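Exonuclease (Laribacter hongkongensis, PDB 3SYY) probably digests double-stranded DNA from its ends with strict 5'-to-3' polarity, as a magnesium-binding alkaline exonuclease of the PDDEXK clan. Local coordinates at residues N38-L43 with L188-A193; M138-A143 with A178-E183. One frame throughout, in Å; residues are numbered along the deposited sequence.

Contact 1: N38-L43 with L188-A193; sequences NYMAEL and LAELEA
L191 of the long C-terminal helix 174-205 meets L43 of helix 34-49 through its two methyl groups. CD2 of L191 lies 3.8 Å from CB of L43 and reaches L43 CD1 as well, while CD1 of L191 leans on the same CB and on the carbonyl carbon of L43. The two side chains cross at about a right angle, each starting toward the opposing helix, and the branched end of L191 spreads over the base of L43. In L191 CG stands anti to the backbone N (chi1 169°), which carries both methyls across the gap. Leucine suits both places: it is wholly apolar, and its forked end can touch several atoms of one neighbour.

The second kind of contact is made by a thioether. M40 sets out along the flank of its helix but bends at chi2 (98°) and again at chi3, so that sulfur and methyl turn toward residues 188-193. The unbranched, bendable chain lets SD rest 3.8 Å from the CA of L191, against the backbone, while CE passes on to E190.

At the exposed margin, M40 CE is 3.5 Å from E190 OE2 and 3.8 Å from E190 CB, the two side chains crossing nearly at right angles. This is van der Waals contact beside a charged group, for E190 OE2 has its salt bridge with R36, one turn before M40.

F187 packs on both M40 and L43, and V16 of strand 16-17 adds to the cover on L43. The axes of the two segments pass 10.2 Å apart and cross at -46°. This is plain helix-helix packing away from the metal site, joining helix 34-49 to the C-terminal helix. Mostly apolar van der Waals packing unites the segments, with E190's charge paired at the solvent edge, so cohesion depends on shape and the exclusion of water.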
ATOM      1  N   ASN A  38      13.923   0.930  12.255  1.00 30.78           N
ATOM      2  CA  ASN A  38      12.497   1.314  12.329  1.00 30.46           C
ATOM      3  C   ASN A  38      11.840   0.873  13.632  1.00 29.91           C
ATOM      4  O   ASN A  38      11.042   1.598  14.198  1.00 28.32           O
ATOM      5  CB  ASN A  38      11.697   0.745  11.124  1.00 33.14           C
ATOM      6  CG  ASN A  38      12.121   1.367   9.809  1.00 38.13           C
ATOM      7  OD1 ASN A  38      12.602   2.502   9.788  1.00 41.54           O
ATOM      8  ND2 ASN A  38      11.976   0.624   8.710  1.00 42.27           N
ATOM      9  N   TYR A  39      12.179  -0.324  14.115  1.00 29.07           N
ATOM     10  CA  TYR A  39      11.646  -0.772  15.416  1.00 29.40           C
ATOM     11  C   TYR A  39      12.206   0.105  16.537  1.00 28.74           C
ATOM     12  O   TYR A  39      11.496   0.483  17.428  1.00 28.99           O
ATOM     13  CB  TYR A  39      12.050  -2.243  15.655  1.00 30.00           C
ATOM     14  CG  TYR A  39      11.388  -2.900  16.843  1.00 28.44           C
ATOM     15  CD1 TYR A  39      10.076  -2.605  17.183  1.00 26.56           C
ATOM     16  CD2 TYR A  39      12.081  -3.842  17.610  1.00 27.54           C
ATOM     17  CE1 TYR A  39       9.461  -3.237  18.276  1.00 30.50           C
ATOM     18  CE2 TYR A  39      11.473  -4.462  18.683  1.00 27.82           C
ATOM     19  CZ  TYR A  39      10.204  -4.176  19.015  1.00 24.42           C
ATOM     20  OH  TYR A  39       9.621  -4.801  20.093  1.00 27.80           O
ATOM     21  N   MET A  40      13.501   0.390  16.476  1.00 30.18           N
ATOM     22  CA  MET A  40      14.133   1.272  17.490  1.00 31.63           C
ATOM     23  C   MET A  40      13.361   2.609  17.583  1.00 30.97           C
ATOM     24  O   MET A  40      12.969   3.037  18.668  1.00 30.26           O
ATOM     25  CB  MET A  40      15.592   1.419  17.112  1.00 31.66           C
ATOM     26  CG  MET A  40      16.262   2.632  17.650  1.00 38.30           C
ATOM     27  SD  MET A  40      17.140   2.201  19.099  1.00 44.05           S
ATOM     28  CE  MET A  40      18.325   1.005  18.500  1.00 42.91           C
ATOM     29  N   ALA A  41      13.047   3.211  16.417  1.00 30.85           N
ATOM     30  CA  ALA A  41      12.290   4.460  16.357  1.00 30.13           C
ATOM     31  C   ALA A  41      10.912   4.269  16.972  1.00 29.45           C
ATOM     32  O   ALA A  41      10.421   5.113  17.737  1.00 29.62           O
ATOM     33  CB  ALA A  41      12.205   4.972  14.885  1.00 29.43           C
ATOM     34  N   GLU A  42      10.270   3.127  16.694  1.00 29.12           N
ATOM     35  CA  GLU A  42       8.972   2.875  17.268  1.00 28.94           C
ATOM     36  C   GLU A  42       9.033   2.849  18.801  1.00 28.02           C
ATOM     37  O   GLU A  42       8.142   3.380  19.484  1.00 27.96           O
ATOM     38  CB  GLU A  42       8.462   1.467  16.853  1.00 30.19           C
ATOM     39  CG  GLU A  42       7.579   1.363  15.658  1.00 35.01           C
ATOM     40  CD  GLU A  42       7.274  -0.122  15.369  1.00 36.27           C
ATOM     41  OE1 GLU A  42       7.851  -0.650  14.408  1.00 40.03           O
ATOM     42  OE2 GLU A  42       6.523  -0.716  16.157  1.00 38.26           O
ATOM     43  N   LEU A  43      10.021   2.147  19.342  1.00 28.77           N
ATOM     44  CA  LEU A  43      10.116   2.021  20.809  1.00 28.51           C
ATOM     45  C   LEU A  43      10.539   3.378  21.465  1.00 28.27           C
ATOM     46  O   LEU A  43      10.065   3.724  22.552  1.00 29.97           O
ATOM     47  CB  LEU A  43      11.098   0.923  21.149  1.00 28.78           C
ATOM     48  CG  LEU A  43      10.645  -0.474  20.675  1.00 29.05           C
ATOM     49  CD1 LEU A  43      11.548  -1.526  21.319  1.00 29.76           C
ATOM     50  CD2 LEU A  43       9.251  -0.708  21.095  1.00 26.30           C
ATOM     51  N   LEU A 188      18.634  -2.707  23.439  1.00 27.47           N
ATOM     52  CA  LEU A 188      18.019  -1.960  24.533  1.00 28.82           C
ATOM     53  C   LEU A 188      18.996  -0.879  25.069  1.00 28.46           C
ATOM     54  O   LEU A 188      18.567   0.164  25.499  1.00 27.86           O
ATOM     55  CB  LEU A 188      17.574  -2.873  25.676  1.00 27.81           C
ATOM     56  CG  LEU A 188      16.250  -3.602  25.341  1.00 30.12           C
ATOM     57  CD1 LEU A 188      16.066  -4.911  26.226  1.00 28.94           C
ATOM     58  CD2 LEU A 188      15.072  -2.650  25.480  1.00 26.33           C
ATOM     59  N   ALA A 189      20.289  -1.148  24.999  1.00 29.57           N
ATOM     60  CA  ALA A 189      21.285  -0.162  25.493  1.00 30.63           C
ATOM     61  C   ALA A 189      21.231   1.096  24.618  1.00 30.83           C
ATOM     62  O   ALA A 189      21.219   2.216  25.156  1.00 30.60           O
ATOM     63  CB  ALA A 189      22.700  -0.791  25.494  1.00 31.27           C
ATOM     64  N   GLU A 190      21.142   0.903  23.299  1.00 30.51           N
ATOM     65  CA  GLU A 190      21.076   1.987  22.324  1.00 30.22           C
ATOM     66  C   GLU A 190      19.806   2.757  22.436  1.00 30.07           C
ATOM     67  O   GLU A 190      19.834   3.999  22.411  1.00 29.13           O
ATOM     68  CB  GLU A 190      21.233   1.511  20.887  1.00 30.95           C
ATOM     69  CG  GLU A 190      22.582   0.902  20.580  1.00 33.73           C
ATOM     70  CD  GLU A 190      22.525   0.111  19.263  1.00 38.79           C
ATOM     71  OE1 GLU A 190      23.165  -0.955  19.172  1.00 42.62           O
ATOM     72  OE2 GLU A 190      21.807   0.538  18.343  1.00 37.10           O
ATOM     73  N   LEU A 191      18.697   2.033  22.580  1.00 29.64           N
ATOM     74  CA  LEU A 191      17.390   2.636  22.854  1.00 30.07           C
ATOM     75  C   LEU A 191      17.374   3.545  24.094  1.00 30.39           C
ATOM     76  O   LEU A 191      16.920   4.707  24.036  1.00 31.59           O
ATOM     77  CB  LEU A 191      16.320   1.526  22.947  1.00 28.62           C
ATOM     78  CG  LEU A 191      14.938   1.831  23.470  1.00 33.16           C
ATOM     79  CD1 LEU A 191      14.316   2.835  22.555  1.00 33.96           C
ATOM     80  CD2 LEU A 191      14.093   0.523  23.374  1.00 33.04           C
ATOM     81  N   GLU A 192      17.843   3.033  25.220  1.00 30.66           N
ATOM     82  CA  GLU A 192      17.856   3.822  26.438  1.00 32.03           C
ATOM     83  C   GLU A 192      18.809   5.049  26.383  1.00 32.23           C
ATOM     84  O   GLU A 192      18.454   6.156  26.849  1.00 32.50           O
ATOM     85  CB  GLU A 192      18.159   2.920  27.596  1.00 31.33           C
ATOM     86  CG  GLU A 192      16.917   2.172  27.953  1.00 37.67           C
ATOM     87  CD  GLU A 192      17.201   0.998  28.830  1.00 43.45           C
ATOM     88  OE1 GLU A 192      16.213   0.469  29.374  1.00 50.12           O
ATOM     89  OE2 GLU A 192      18.385   0.609  28.981  1.00 44.91           O
ATOM     90  N   ALA A 193      19.967   4.858  25.762  1.00 32.42           N
ATOM     91  CA  ALA A 193      20.904   5.957  25.538  1.00 33.20           C
ATOM     92  C   ALA A 193      20.306   7.010  24.630  1.00 33.33           C
ATOM     93  O   ALA A 193      20.496   8.211  24.848  1.00 33.87           O
ATOM     94  CB  ALA A 193      22.199   5.443  24.932  1.00 32.52           C
TER

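Contact 2: M138-A143 with A178-E183; sequences MQTQMA and AEIETE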
ATOM      1  N   MET A 138       9.824 -17.876  19.156  1.00 28.58           N
ATOM      2  CA  MET A 138       9.610 -18.967  20.088  1.00 28.43           C
ATOM      3  C   MET A 138      10.814 -19.207  20.998  1.00 27.61           C
ATOM      4  O   MET A 138      10.626 -19.542  22.157  1.00 29.58           O
ATOM      5  CB  MET A 138       9.252 -20.230  19.316  1.00 26.76           C
ATOM      6  CG  MET A 138       7.754 -20.177  18.807  1.00 28.19           C
ATOM      7  SD  MET A 138       7.353 -21.663  17.849  1.00 30.60           S
ATOM      8  CE  MET A 138       8.370 -21.611  16.438  1.00 25.62           C
ATOM      9  N   GLN A 139      12.018 -19.039  20.484  1.00 29.45           N
ATOM     10  CA  GLN A 139      13.205 -19.178  21.370  1.00 31.14           C
ATOM     11  C   GLN A 139      13.159 -18.093  22.423  1.00 31.56           C
ATOM     12  O   GLN A 139      13.493 -18.339  23.585  1.00 32.90           O
ATOM     13  CB  GLN A 139      14.513 -19.149  20.586  1.00 29.92           C
ATOM     14  CG  GLN A 139      14.719 -20.395  19.677  1.00 33.37           C
ATOM     15  CD  GLN A 139      14.847 -21.724  20.509  1.00 33.47           C
ATOM     16  OE1 GLN A 139      14.997 -21.691  21.748  1.00 31.92           O
ATOM     17  NE2 GLN A 139      14.737 -22.866  19.822  1.00 34.11           N
ATOM     18  N   THR A 140      12.710 -16.883  22.039  1.00 30.89           N
ATOM     19  CA  THR A 140      12.552 -15.790  22.995  1.00 29.55           C
ATOM     20  C   THR A 140      11.486 -16.056  24.011  1.00 30.40           C
ATOM     21  O   THR A 140      11.632 -15.696  25.190  1.00 29.63           O
ATOM     22  CB  THR A 140      12.169 -14.463  22.274  1.00 29.85           C
ATOM     23  OG1 THR A 140      13.197 -14.134  21.328  1.00 31.50           O
ATOM     24  CG2 THR A 140      11.966 -13.323  23.282  1.00 28.79           C
ATOM     25  N   GLN A 141      10.385 -16.666  23.586  1.00 29.37           N
ATOM     26  CA  GLN A 141       9.332 -17.022  24.540  1.00 29.57           C
ATOM     27  C   GLN A 141       9.889 -18.034  25.585  1.00 30.40           C
ATOM     28  O   GLN A 141       9.616 -17.905  26.788  1.00 30.96           O
ATOM     29  CB  GLN A 141       8.146 -17.660  23.803  1.00 28.89           C
ATOM     30  CG  GLN A 141       7.221 -16.699  23.123  1.00 30.50           C
ATOM     31  CD  GLN A 141       6.357 -17.403  22.049  1.00 33.02           C
ATOM     32  OE1 GLN A 141       5.511 -16.776  21.403  1.00 35.21           O
ATOM     33  NE2 GLN A 141       6.559 -18.695  21.892  1.00 33.97           N
ATOM     34  N   MET A 142      10.698 -18.974  25.105  1.00 31.46           N
ATOM     35  CA  MET A 142      11.412 -19.942  25.979  1.00 32.99           C
ATOM     36  C   MET A 142      12.420 -19.242  26.924  1.00 33.79           C
ATOM     37  O   MET A 142      12.449 -19.521  28.134  1.00 34.81           O
ATOM     38  CB  MET A 142      12.064 -21.027  25.134  1.00 31.24           C
ATOM     39  CG  MET A 142      10.989 -22.017  24.667  1.00 31.87           C
ATOM     40  SD  MET A 142      11.605 -23.438  23.760  1.00 35.14           S
ATOM     41  CE  MET A 142      11.655 -22.918  22.055  1.00 33.87           C
ATOM     42  N   ALA A 143      13.164 -18.284  26.369  1.00 34.19           N
ATOM     43  CA  ALA A 143      14.055 -17.398  27.155  1.00 35.23           C
ATOM     44  C   ALA A 143      13.339 -16.715  28.284  1.00 35.84           C
ATOM     45  O   ALA A 143      13.816 -16.749  29.445  1.00 36.53           O
ATOM     46  CB  ALA A 143      14.715 -16.387  26.277  1.00 35.23           C
ATOM     47  N   ALA A 178      21.217 -17.383  23.773  1.00 36.46           N
ATOM     48  CA  ALA A 178      22.283 -16.507  24.318  1.00 37.78           C
ATOM     49  C   ALA A 178      22.556 -15.394  23.310  1.00 38.31           C
ATOM     50  O   ALA A 178      22.724 -14.230  23.694  1.00 38.99           O
ATOM     51  CB  ALA A 178      23.538 -17.299  24.633  1.00 38.16           C
ATOM     52  N   GLU A 179      22.549 -15.746  22.026  1.00 38.18           N
ATOM     53  CA  GLU A 179      22.759 -14.792  20.946  1.00 39.99           C
ATOM     54  C   GLU A 179      21.628 -13.749  20.859  1.00 38.99           C
ATOM     55  O   GLU A 179      21.905 -12.554  20.725  1.00 38.77           O
ATOM     56  CB  GLU A 179      22.954 -15.563  19.653  1.00 41.41           C
ATOM     57  CG  GLU A 179      22.936 -14.784  18.367  1.00 47.36           C
ATOM     58  CD  GLU A 179      22.934 -15.732  17.159  1.00 57.10           C
ATOM     59  OE1 GLU A 179      23.367 -16.909  17.314  1.00 60.32           O
ATOM     60  OE2 GLU A 179      22.493 -15.304  16.059  1.00 60.44           O
ATOM     61  N   ILE A 180      20.375 -14.190  21.005  1.00 37.48           N
ATOM     62  CA  ILE A 180      19.212 -13.286  21.085  1.00 35.91           C
ATOM     63  C   ILE A 180      19.380 -12.310  22.253  1.00 36.45           C
ATOM     64  O   ILE A 180      19.182 -11.097  22.100  1.00 35.41           O
ATOM     65  CB  ILE A 180      17.882 -14.064  21.280  1.00 36.03           C
ATOM     66  CG1 ILE A 180      17.531 -14.839  19.998  1.00 34.78           C
ATOM     67  CG2 ILE A 180      16.725 -13.114  21.629  1.00 33.60           C
ATOM     68  CD1 ILE A 180      16.342 -15.881  20.211  1.00 29.78           C
ATOM     69  N   GLU A 181      19.741 -12.846  23.415  1.00 35.28           N
ATOM     70  CA  GLU A 181      19.814 -12.016  24.603  1.00 35.73           C
ATOM     71  C   GLU A 181      20.949 -10.979  24.408  1.00 35.39           C
ATOM     72  O   GLU A 181      20.810  -9.864  24.822  1.00 36.14           O
ATOM     73  CB  GLU A 181      20.005 -12.888  25.856  1.00 36.70           C
ATOM     74  CG  GLU A 181      18.749 -13.714  26.204  1.00 37.35           C
ATOM     75  CD  GLU A 181      18.915 -14.648  27.400  1.00 40.59           C
ATOM     76  OE1 GLU A 181      17.907 -15.182  27.903  1.00 39.07           O
ATOM     77  OE2 GLU A 181      20.038 -14.845  27.846  1.00 41.07           O
ATOM     78  N   THR A 182      22.046 -11.367  23.771  1.00 34.87           N
ATOM     79  CA  THR A 182      23.142 -10.438  23.503  1.00 36.18           C
ATOM     80  C   THR A 182      22.675  -9.284  22.630  1.00 35.88           C
ATOM     81  O   THR A 182      22.866  -8.099  22.990  1.00 34.48           O
ATOM     82  CB  THR A 182      24.287 -11.141  22.845  1.00 35.94           C
ATOM     83  OG1 THR A 182      24.796 -12.099  23.781  1.00 39.35           O
ATOM     84  CG2 THR A 182      25.419 -10.144  22.453  1.00 38.44           C
ATOM     85  N   GLU A 183      22.065  -9.638  21.493  1.00 34.11           N
ATOM     86  CA  GLU A 183      21.516  -8.633  20.550  1.00 33.59           C
ATOM     87  C   GLU A 183      20.475  -7.758  21.144  1.00 32.16           C
ATOM     88  O   GLU A 183      20.466  -6.544  20.871  1.00 32.39           O
ATOM     89  CB  GLU A 183      20.898  -9.290  19.335  1.00 33.69           C
ATOM     90  CG  GLU A 183      21.900 -10.051  18.556  1.00 39.31           C
ATOM     91  CD  GLU A 183      22.236  -9.413  17.240  1.00 49.53           C
ATOM     92  OE1 GLU A 183      21.910  -8.213  17.042  1.00 55.38           O
ATOM     93  OE2 GLU A 183      22.833 -10.116  16.399  1.00 53.44           O
TER
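I180 points toward helix 132-145 and puts two methyls against T140: CG2 lies 3.7 Å and CD1 3.8 Å from T140 OG1. Its CG1 is anti to the carbonyl carbon (chi1 -70°), and the nearly straight chi2 of 169° extends CD1 far enough to reach Q139 CB at 3.8 Å as well. A beta-branched isoleucine can thus serve two neighbours at once.

T140 has its hydroxyl beside its own backbone N, where OG1 bonds to the carbonyl oxygen of K136 one turn earlier. A buried polar atom is thereby satisfied within its own helix and can lie against hydrocarbon. Q139 offers I180 its CB, then bends at chi2 and leads its amide away to E171 O and D173 N. E181 stays extended beyond CG, bringing OE1 to 3.8 Å from A143 CB, where the small methyl of A143 lets the carboxylate approach closely.

The axes of the two segments cross almost perpendicularly, at -86°, so the meeting is short. V21 of helix 21-25 touches both T140 and I180, and I177 of helix 174-205 packs on Q139 and A143. Behind helix 132-145, M138 rests on strand 149-155, leaving this helix between that strand and helix 174-205.

Both contacts use helix 174-205, which meets helix 132-145 in contact 2 and, further along, helix 34-49 in contact 1; their centres are 18 Å apart. Both are largely buried, but contact 2 lies nearer the centre of the chain and has no exposed residue among those touching, whereas contact 1 ends at a solvent-facing glutamate. Their chemistry follows: leucine and methionine pack in contact 1, while contact 2 sets an isoleucine against Q139 and T140, whose polar ends bond away from it, and an alanine against E181. Contact 2 also lies closer to the metal centre, with the T140 side chain about 10 Å from a bound magnesium ion.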